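Local coordinates for transposon Tn7 transposition protein TnsA (Escherichia coli, PDB 1T0F) that cuts the 5' DNA strands at the ends of Tn7 and forms the transposase together with TnsB, at residues 111-123 with 127-139. Numbering follows the deposited sequence.
With MG (magnesium ion), chain E.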
ATOM      1  N   ASP A 111      24.855   6.129   1.780  1.00 30.74           N
ATOM      2  CA  ASP A 111      23.756   5.970   2.725  1.00 30.77           C
ATOM      3  C   ASP A 111      22.475   6.145   1.929  1.00 28.85           C
ATOM      4  O   ASP A 111      22.344   7.083   1.138  1.00 28.01           O
ATOM      5  CB  ASP A 111      23.838   7.009   3.844  1.00 32.78           C
ATOM      6  CG  ASP A 111      24.852   6.637   4.917  1.00 36.50           C
ATOM      7  OD1 ASP A 111      25.486   5.561   4.815  1.00 37.45           O
ATOM      8  OD2 ASP A 111      25.008   7.424   5.873  1.00 37.83           O
ATOM      9  N   GLN A 112      21.536   5.227   2.129  1.00 26.02           N
ATOM     10  CA  GLN A 112      20.278   5.260   1.401  1.00 24.77           C
ATOM     11  C   GLN A 112      19.178   5.972   2.178  1.00 23.87           C
ATOM     12  O   GLN A 112      19.187   6.006   3.407  1.00 23.79           O
ATOM     13  CB  GLN A 112      19.830   3.833   1.066  1.00 24.63           C
ATOM     14  CG  GLN A 112      20.791   3.067   0.158  1.00 28.64           C
ATOM     15  CD  GLN A 112      20.954   3.719  -1.208  1.00 28.57           C
ATOM     16  OE1 GLN A 112      20.041   3.697  -2.035  1.00 28.81           O
ATOM     17  NE2 GLN A 112      22.120   4.312  -1.444  1.00 25.05           N
ATOM     18  N   VAL A 113      18.240   6.554   1.445  1.00 22.59           N
ATOM     19  CA  VAL A 113      17.124   7.234   2.072  1.00 22.27           C
ATOM     20  C   VAL A 113      16.103   6.149   2.398  1.00 20.78           C
ATOM     21  O   VAL A 113      15.686   5.399   1.516  1.00 20.85           O
ATOM     22  CB  VAL A 113      16.470   8.251   1.118  1.00 22.85           C
ATOM     23  CG1 VAL A 113      15.202   8.830   1.762  1.00 22.67           C
ATOM     24  CG2 VAL A 113      17.467   9.372   0.800  1.00 22.96           C
ATOM     25  N   MET A 114      15.721   6.061   3.664  1.00 21.37           N
ATOM     26  CA  MET A 114      14.735   5.069   4.083  1.00 22.02           C
ATOM     27  C   MET A 114      13.338   5.590   3.754  1.00 21.53           C
ATOM     28  O   MET A 114      13.131   6.801   3.641  1.00 20.06           O
ATOM     29  CB  MET A 114      14.855   4.818   5.587  1.00 20.76           C
ATOM     30  CG  MET A 114      16.186   4.222   6.005  1.00 23.29           C
ATOM     31  SD  MET A 114      16.274   3.871   7.753  1.00 25.57           S
ATOM     32  CE  MET A 114      15.234   2.375   7.831  1.00 24.53           C
ATOM     33  N   SER A 115      12.384   4.681   3.587  1.00 23.25           N
ATOM     34  CA  SER A 115      11.013   5.091   3.288  1.00 21.64           C
ATOM     35  C   SER A 115      10.003   4.172   3.973  1.00 20.80           C
ATOM     36  O   SER A 115      10.278   2.997   4.225  1.00 20.15           O
ATOM     37  CB  SER A 115      10.770   5.111   1.772  1.00 21.64           C
ATOM     38  OG  SER A 115      10.882   3.823   1.186  1.00 22.60           O
ATOM     39  N   THR A 116       8.846   4.736   4.301  1.00 20.42           N
ATOM     40  CA  THR A 116       7.767   3.994   4.941  1.00 19.84           C
ATOM     41  C   THR A 116       6.737   3.794   3.838  1.00 19.70           C
ATOM     42  O   THR A 116       6.382   4.738   3.132  1.00 19.59           O
ATOM     43  CB  THR A 116       7.182   4.793   6.125  1.00 21.03           C
ATOM     44  OG1 THR A 116       8.140   4.809   7.188  1.00 21.78           O
ATOM     45  CG2 THR A 116       5.893   4.150   6.637  1.00 21.56           C
ATOM     46  N   ASP A 117       6.257   2.567   3.684  1.00 17.22           N
ATOM     47  CA  ASP A 117       5.346   2.271   2.601  1.00 18.37           C
ATOM     48  C   ASP A 117       4.118   3.154   2.470  1.00 17.15           C
ATOM     49  O   ASP A 117       3.756   3.506   1.350  1.00 16.16           O
ATOM     50  CB  ASP A 117       4.965   0.795   2.638  1.00 18.58           C
ATOM     51  CG  ASP A 117       6.192  -0.107   2.518  1.00 23.87           C
ATOM     52  OD1 ASP A 117       7.173   0.320   1.868  1.00 28.74           O
ATOM     53  OD2 ASP A 117       6.189  -1.221   3.067  1.00 21.75           O
ATOM     54  N   PHE A 118       3.489   3.514   3.589  1.00 16.01           N
ATOM     55  CA  PHE A 118       2.304   4.381   3.549  1.00 18.73           C
ATOM     56  C   PHE A 118       2.208   5.303   4.753  1.00 16.22           C
ATOM     57  O   PHE A 118       2.383   4.869   5.893  1.00 18.71           O
ATOM     58  CB  PHE A 118       1.000   3.563   3.534  1.00 17.43           C
ATOM     59  CG  PHE A 118       0.855   2.630   2.369  1.00 19.43           C
ATOM     60  CD1 PHE A 118       0.370   3.084   1.144  1.00 18.52           C
ATOM     61  CD2 PHE A 118       1.157   1.276   2.511  1.00 18.23           C
ATOM     62  CE1 PHE A 118       0.183   2.199   0.075  1.00 19.10           C
ATOM     63  CE2 PHE A 118       0.974   0.382   1.455  1.00 17.48           C
ATOM     64  CZ  PHE A 118       0.485   0.841   0.232  1.00 19.43           C
ATOM     65  N   LEU A 119       1.929   6.577   4.503  1.00 16.01           N
ATOM     66  CA  LEU A 119       1.706   7.537   5.580  1.00 16.88           C
ATOM     67  C   LEU A 119       0.253   7.910   5.298  1.00 18.10           C
ATOM     68  O   LEU A 119      -0.065   8.418   4.222  1.00 17.32           O
ATOM     69  CB  LEU A 119       2.611   8.767   5.463  1.00 17.92           C
ATOM     70  CG  LEU A 119       2.269   9.851   6.494  1.00 17.19           C
ATOM     71  CD1 LEU A 119       2.422   9.310   7.907  1.00 20.10           C
ATOM     72  CD2 LEU A 119       3.183  11.060   6.297  1.00 20.51           C
ATOM     73  N   VAL A 120      -0.621   7.652   6.260  1.00 19.81           N
ATOM     74  CA  VAL A 120      -2.051   7.864   6.053  1.00 19.33           C
ATOM     75  C   VAL A 120      -2.642   8.946   6.933  1.00 19.12           C
ATOM     76  O   VAL A 120      -2.319   9.034   8.119  1.00 17.82           O
ATOM     77  CB  VAL A 120      -2.817   6.527   6.315  1.00 19.19           C
ATOM     78  CG1 VAL A 120      -4.309   6.666   5.956  1.00 18.22           C
ATOM     79  CG2 VAL A 120      -2.175   5.397   5.503  1.00 18.61           C
ATOM     80  N   ASP A 121      -3.500   9.770   6.331  1.00 19.09           N
ATOM     81  CA  ASP A 121      -4.199  10.839   7.040  1.00 20.23           C
ATOM     82  C   ASP A 121      -5.694  10.507   7.001  1.00 20.31           C
ATOM     83  O   ASP A 121      -6.221  10.151   5.955  1.00 20.93           O
ATOM     84  CB  ASP A 121      -3.965  12.188   6.353  1.00 23.97           C
ATOM     85  CG  ASP A 121      -2.554  12.712   6.556  1.00 28.49           C
ATOM     86  OD1 ASP A 121      -2.201  13.031   7.708  1.00 32.70           O
ATOM     87  OD2 ASP A 121      -1.803  12.800   5.566  1.00 34.39           O
ATOM     88  N   CYS A 122      -6.370  10.622   8.138  1.00 22.77           N
ATOM     89  CA  CYS A 122      -7.802  10.330   8.200  1.00 23.79           C
ATOM     90  C   CYS A 122      -8.568  11.565   8.674  1.00 25.71           C
ATOM     91  O   CYS A 122      -8.030  12.391   9.417  1.00 25.81           O
ATOM     92  CB  CYS A 122      -8.063   9.158   9.150  1.00 24.84           C
ATOM     93  SG  CYS A 122      -7.250   7.604   8.661  1.00 27.12           S
ATOM     94  N   LYS A 123      -9.818  11.680   8.241  1.00 27.12           N
ATOM     95  CA  LYS A 123     -10.667  12.820   8.592  1.00 30.42           C
ATOM     96  C   LYS A 123     -11.123  12.782  10.038  1.00 29.63           C
ATOM     97  O   LYS A 123     -11.271  13.821  10.684  1.00 31.41           O
ATOM     98  CB  LYS A 123     -11.894  12.866   7.680  1.00 31.63           C
ATOM     99  CG  LYS A 123     -11.563  13.160   6.232  1.00 37.39           C
ATOM    100  CD  LYS A 123     -12.806  13.178   5.359  1.00 38.94           C
ATOM    101  CE  LYS A 123     -13.491  11.823   5.337  1.00 40.83           C
ATOM    102  NZ  LYS A 123     -14.636  11.810   4.377  1.00 42.75           N
ATOM    103  N   PHE A 127      -7.439   6.967  14.524  1.00 32.67           N
ATOM    104  CA  PHE A 127      -6.131   7.549  14.208  1.00 31.78           C
ATOM    105  C   PHE A 127      -6.217   8.624  13.130  1.00 31.50           C
ATOM    106  O   PHE A 127      -6.612   8.339  12.004  1.00 33.54           O
ATOM    107  CB  PHE A 127      -5.174   6.450  13.725  1.00 30.96           C
ATOM    108  CG  PHE A 127      -4.925   5.377  14.742  1.00 32.17           C
ATOM    109  CD1 PHE A 127      -4.027   5.584  15.787  1.00 31.48           C
ATOM    110  CD2 PHE A 127      -5.612   4.170  14.679  1.00 31.21           C
ATOM    111  CE1 PHE A 127      -3.820   4.601  16.754  1.00 30.14           C
ATOM    112  CE2 PHE A 127      -5.413   3.186  15.638  1.00 32.25           C
ATOM    113  CZ  PHE A 127      -4.514   3.401  16.679  1.00 32.57           C
ATOM    114  N   GLU A 128      -5.826   9.851  13.467  1.00 30.14           N
ATOM    115  CA  GLU A 128      -5.865  10.946  12.504  1.00 29.87           C
ATOM    116  C   GLU A 128      -4.704  10.810  11.516  1.00 27.16           C
ATOM    117  O   GLU A 128      -4.759  11.301  10.386  1.00 23.57           O
ATOM    118  CB  GLU A 128      -5.802  12.289  13.233  1.00 32.75           C
ATOM    119  CG  GLU A 128      -4.451  12.652  13.835  1.00 40.51           C
ATOM    120  CD  GLU A 128      -4.536  13.861  14.764  1.00 46.49           C
ATOM    121  OE1 GLU A 128      -5.344  14.776  14.477  1.00 45.88           O
ATOM    122  OE2 GLU A 128      -3.791  13.903  15.772  1.00 47.92           O
ATOM    123  N   GLN A 129      -3.652  10.131  11.951  1.00 26.04           N
ATOM    124  CA  GLN A 129      -2.500   9.901  11.097  1.00 23.01           C
ATOM    125  C   GLN A 129      -1.763   8.670  11.599  1.00 20.80           C
ATOM    126  O   GLN A 129      -1.601   8.482  12.803  1.00 18.58           O
ATOM    127  CB  GLN A 129      -1.563  11.108  11.131  1.00 26.51           C
ATOM    128  CG  GLN A 129      -0.619  11.198   9.944  1.00 31.74           C
ATOM    129  CD  GLN A 129       0.143  12.515   9.906  1.00 34.92           C
ATOM    130  OE1 GLN A 129       0.516  13.001   8.837  1.00 34.99           O
ATOM    131  NE2 GLN A 129       0.382  13.093  11.077  1.00 35.51           N
ATOM    132  N   PHE A 130      -1.344   7.813  10.680  1.00 20.39           N
ATOM    133  CA  PHE A 130      -0.586   6.638  11.078  1.00 20.57           C
ATOM    134  C   PHE A 130       0.272   6.202   9.916  1.00 18.43           C
ATOM    135  O   PHE A 130      -0.009   6.539   8.770  1.00 18.22           O
ATOM    136  CB  PHE A 130      -1.504   5.498  11.560  1.00 18.89           C
ATOM    137  CG  PHE A 130      -2.444   4.964  10.516  1.00 21.25           C
ATOM    138  CD1 PHE A 130      -2.013   4.022   9.581  1.00 20.60           C
ATOM    139  CD2 PHE A 130      -3.776   5.377  10.485  1.00 22.83           C
ATOM    140  CE1 PHE A 130      -2.887   3.494   8.634  1.00 20.97           C
ATOM    141  CE2 PHE A 130      -4.663   4.855   9.542  1.00 20.83           C
ATOM    142  CZ  PHE A 130      -4.216   3.911   8.613  1.00 20.53           C
ATOM    143  N   ALA A 131       1.346   5.483  10.225  1.00 17.82           N
ATOM    144  CA  ALA A 131       2.252   5.017   9.189  1.00 18.54           C
ATOM    145  C   ALA A 131       2.271   3.499   9.153  1.00 18.69           C
ATOM    146  O   ALA A 131       2.064   2.842  10.173  1.00 19.15           O
ATOM    147  CB  ALA A 131       3.671   5.566   9.451  1.00 16.78           C
ATOM    148  N   ILE A 132       2.518   2.948   7.969  1.00 19.71           N
ATOM    149  CA  ILE A 132       2.559   1.504   7.790  1.00 18.91           C
ATOM    150  C   ILE A 132       3.755   1.042   6.965  1.00 19.34           C
ATOM    151  O   ILE A 132       4.076   1.636   5.932  1.00 17.30           O
ATOM    152  CB  ILE A 132       1.290   0.986   7.048  1.00 21.11           C
ATOM    153  CG1 ILE A 132       0.043   1.168   7.919  1.00 22.58           C
ATOM    154  CG2 ILE A 132       1.464  -0.495   6.673  1.00 20.55           C
ATOM    155  CD1 ILE A 132      -1.210   0.565   7.308  1.00 27.68           C
ATOM    156  N   GLN A 133       4.426  -0.006   7.442  1.00 18.02           N
ATOM    157  CA  GLN A 133       5.507  -0.627   6.688  1.00 17.64           C
ATOM    158  C   GLN A 133       4.945  -2.024   6.380  1.00 18.27           C
ATOM    159  O   GLN A 133       4.435  -2.712   7.270  1.00 18.24           O
ATOM    160  CB  GLN A 133       6.800  -0.754   7.511  1.00 18.92           C
ATOM    161  CG  GLN A 133       7.897  -1.552   6.783  1.00 19.92           C
ATOM    162  CD  GLN A 133       8.427  -0.868   5.527  1.00 22.28           C
ATOM    163  OE1 GLN A 133       8.918  -1.528   4.605  1.00 24.21           O
ATOM    164  NE2 GLN A 133       8.350   0.455   5.492  1.00 20.48           N
ATOM    165  N   VAL A 134       5.022  -2.416   5.116  1.00 17.19           N
ATOM    166  CA  VAL A 134       4.523  -3.697   4.636  1.00 20.98           C
ATOM    167  C   VAL A 134       5.681  -4.700   4.495  1.00 22.07           C
ATOM    168  O   VAL A 134       6.702  -4.382   3.900  1.00 20.96           O
ATOM    169  CB  VAL A 134       3.843  -3.473   3.276  1.00 22.81           C
ATOM    170  CG1 VAL A 134       3.469  -4.759   2.658  1.00 26.49           C
ATOM    171  CG2 VAL A 134       2.620  -2.579   3.460  1.00 22.09           C
ATOM    172  N   LYS A 135       5.526  -5.900   5.046  1.00 19.86           N
ATOM    173  CA  LYS A 135       6.583  -6.912   4.969  1.00 21.42           C
ATOM    174  C   LYS A 135       6.044  -8.323   4.849  1.00 23.70           C
ATOM    175  O   LYS A 135       4.986  -8.631   5.393  1.00 23.42           O
ATOM    176  CB  LYS A 135       7.439  -6.905   6.245  1.00 20.93           C
ATOM    177  CG  LYS A 135       8.353  -5.710   6.448  1.00 22.48           C
ATOM    178  CD  LYS A 135       9.446  -5.672   5.397  1.00 25.44           C
ATOM    179  CE  LYS A 135      10.373  -4.489   5.634  1.00 26.17           C
ATOM    180  NZ  LYS A 135      11.361  -4.326   4.531  1.00 27.22           N
ATOM    181  N   PRO A 136       6.751  -9.194   4.107  1.00 24.53           N
ATOM    182  CA  PRO A 136       6.267 -10.569   4.008  1.00 25.01           C
ATOM    183  C   PRO A 136       6.492 -11.053   5.439  1.00 23.17           C
ATOM    184  O   PRO A 136       7.463 -10.647   6.074  1.00 22.80           O
ATOM    185  CB  PRO A 136       7.256 -11.218   3.043  1.00 26.17           C
ATOM    186  CG  PRO A 136       7.645 -10.082   2.152  1.00 28.35           C
ATOM    187  CD  PRO A 136       7.820  -8.938   3.128  1.00 25.92           C
ATOM    188  N   ALA A 137       5.611 -11.895   5.963  1.00 23.43           N
ATOM    189  CA  ALA A 137       5.775 -12.366   7.331  1.00 21.70           C
ATOM    190  C   ALA A 137       7.124 -13.047   7.553  1.00 21.49           C
ATOM    191  O   ALA A 137       7.733 -12.895   8.603  1.00 21.26           O
ATOM    192  CB  ALA A 137       4.644 -13.326   7.691  1.00 22.81           C
ATOM    193  N   ALA A 138       7.575 -13.800   6.559  1.00 22.00           N
ATOM    194  CA  ALA A 138       8.841 -14.524   6.662  1.00 25.82           C
ATOM    195  C   ALA A 138      10.019 -13.579   6.855  1.00 26.77           C
ATOM    196  O   ALA A 138      11.032 -13.950   7.453  1.00 27.41           O
ATOM    197  CB  ALA A 138       9.054 -15.367   5.421  1.00 28.47           C
ATOM    198  N   ALA A 139       9.878 -12.353   6.357  1.00 24.80           N
ATOM    199  CA  ALA A 139      10.936 -11.358   6.471  1.00 24.03           C
ATOM    200  C   ALA A 139      11.186 -10.925   7.906  1.00 23.41           C
ATOM    201  O   ALA A 139      12.256 -10.397   8.227  1.00 23.01           O
ATOM    202  CB  ALA A 139      10.597 -10.139   5.612  1.00 25.92           C
TER
HETATM  203 MG    MG E1010       7.973  -2.782   2.693  1.00 30.08          MG
HETATM  204  O   HOH W   1      -3.958  13.805   9.565  1.00 37.44           O
HETATM  205  O   HOH W   2       9.895  -4.208   2.244  1.00 39.80           O
HETATM  206  O   HOH W   3       7.284  -3.402   0.313  1.00 36.36           O
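Asp117, Gln133 and Val134 hold one magnesium ion at the open end of an antiparallel hairpin. Asp117 OD2 lies 2.4 Å from the magnesium; Gln133 OE1 and the backbone O of Val134 bind it too, and two waters complete the five ligands present. Asp117 OD2 also takes a hydrogen bond from Val134 N (2.6 Å), which meets it on the anti side. One oxygen thus serves both metal and backbone. Gln133 reaches the ion by bending at its second torsion (chi2 66°); its NE2 bonds Glu152 and, weakly, Ser115 O. Lys135 NZ, of an active-site residue, donates a hydrogen bond (2.7 Å) to one of the magnesium-bound waters. A classic beta bulge sets Asp117 and Phe118 opposite Ile132, at the bend in the first strand. Beyond it, Val120 N bonds Phe130 O almost straight (169° at the hydrogen). Val120 CB sits over one face of the Phe130 ring in a CH-pi contact, 3.9 Å from the centroid, and Cys122 SG approaches the same ring obliquely. Replacing Phe130 by an alanine is likely to cost Val120 and Cys122 their aromatic partner and open a gap beside them, where a neighbouring protein chain also packs. Asp121 OD2 forms a salt bridge with Arg83 of adjacent strand 79-87. The hairpin forms the central two strands of the PD-(D/E)XK nuclease sheet, between strands 79-87 and 163-166. Helix 64-75, bearing Glu66, packs on Phe118 and Val134; helix 143-159 covers Leu119 and Ala131 through Trp156.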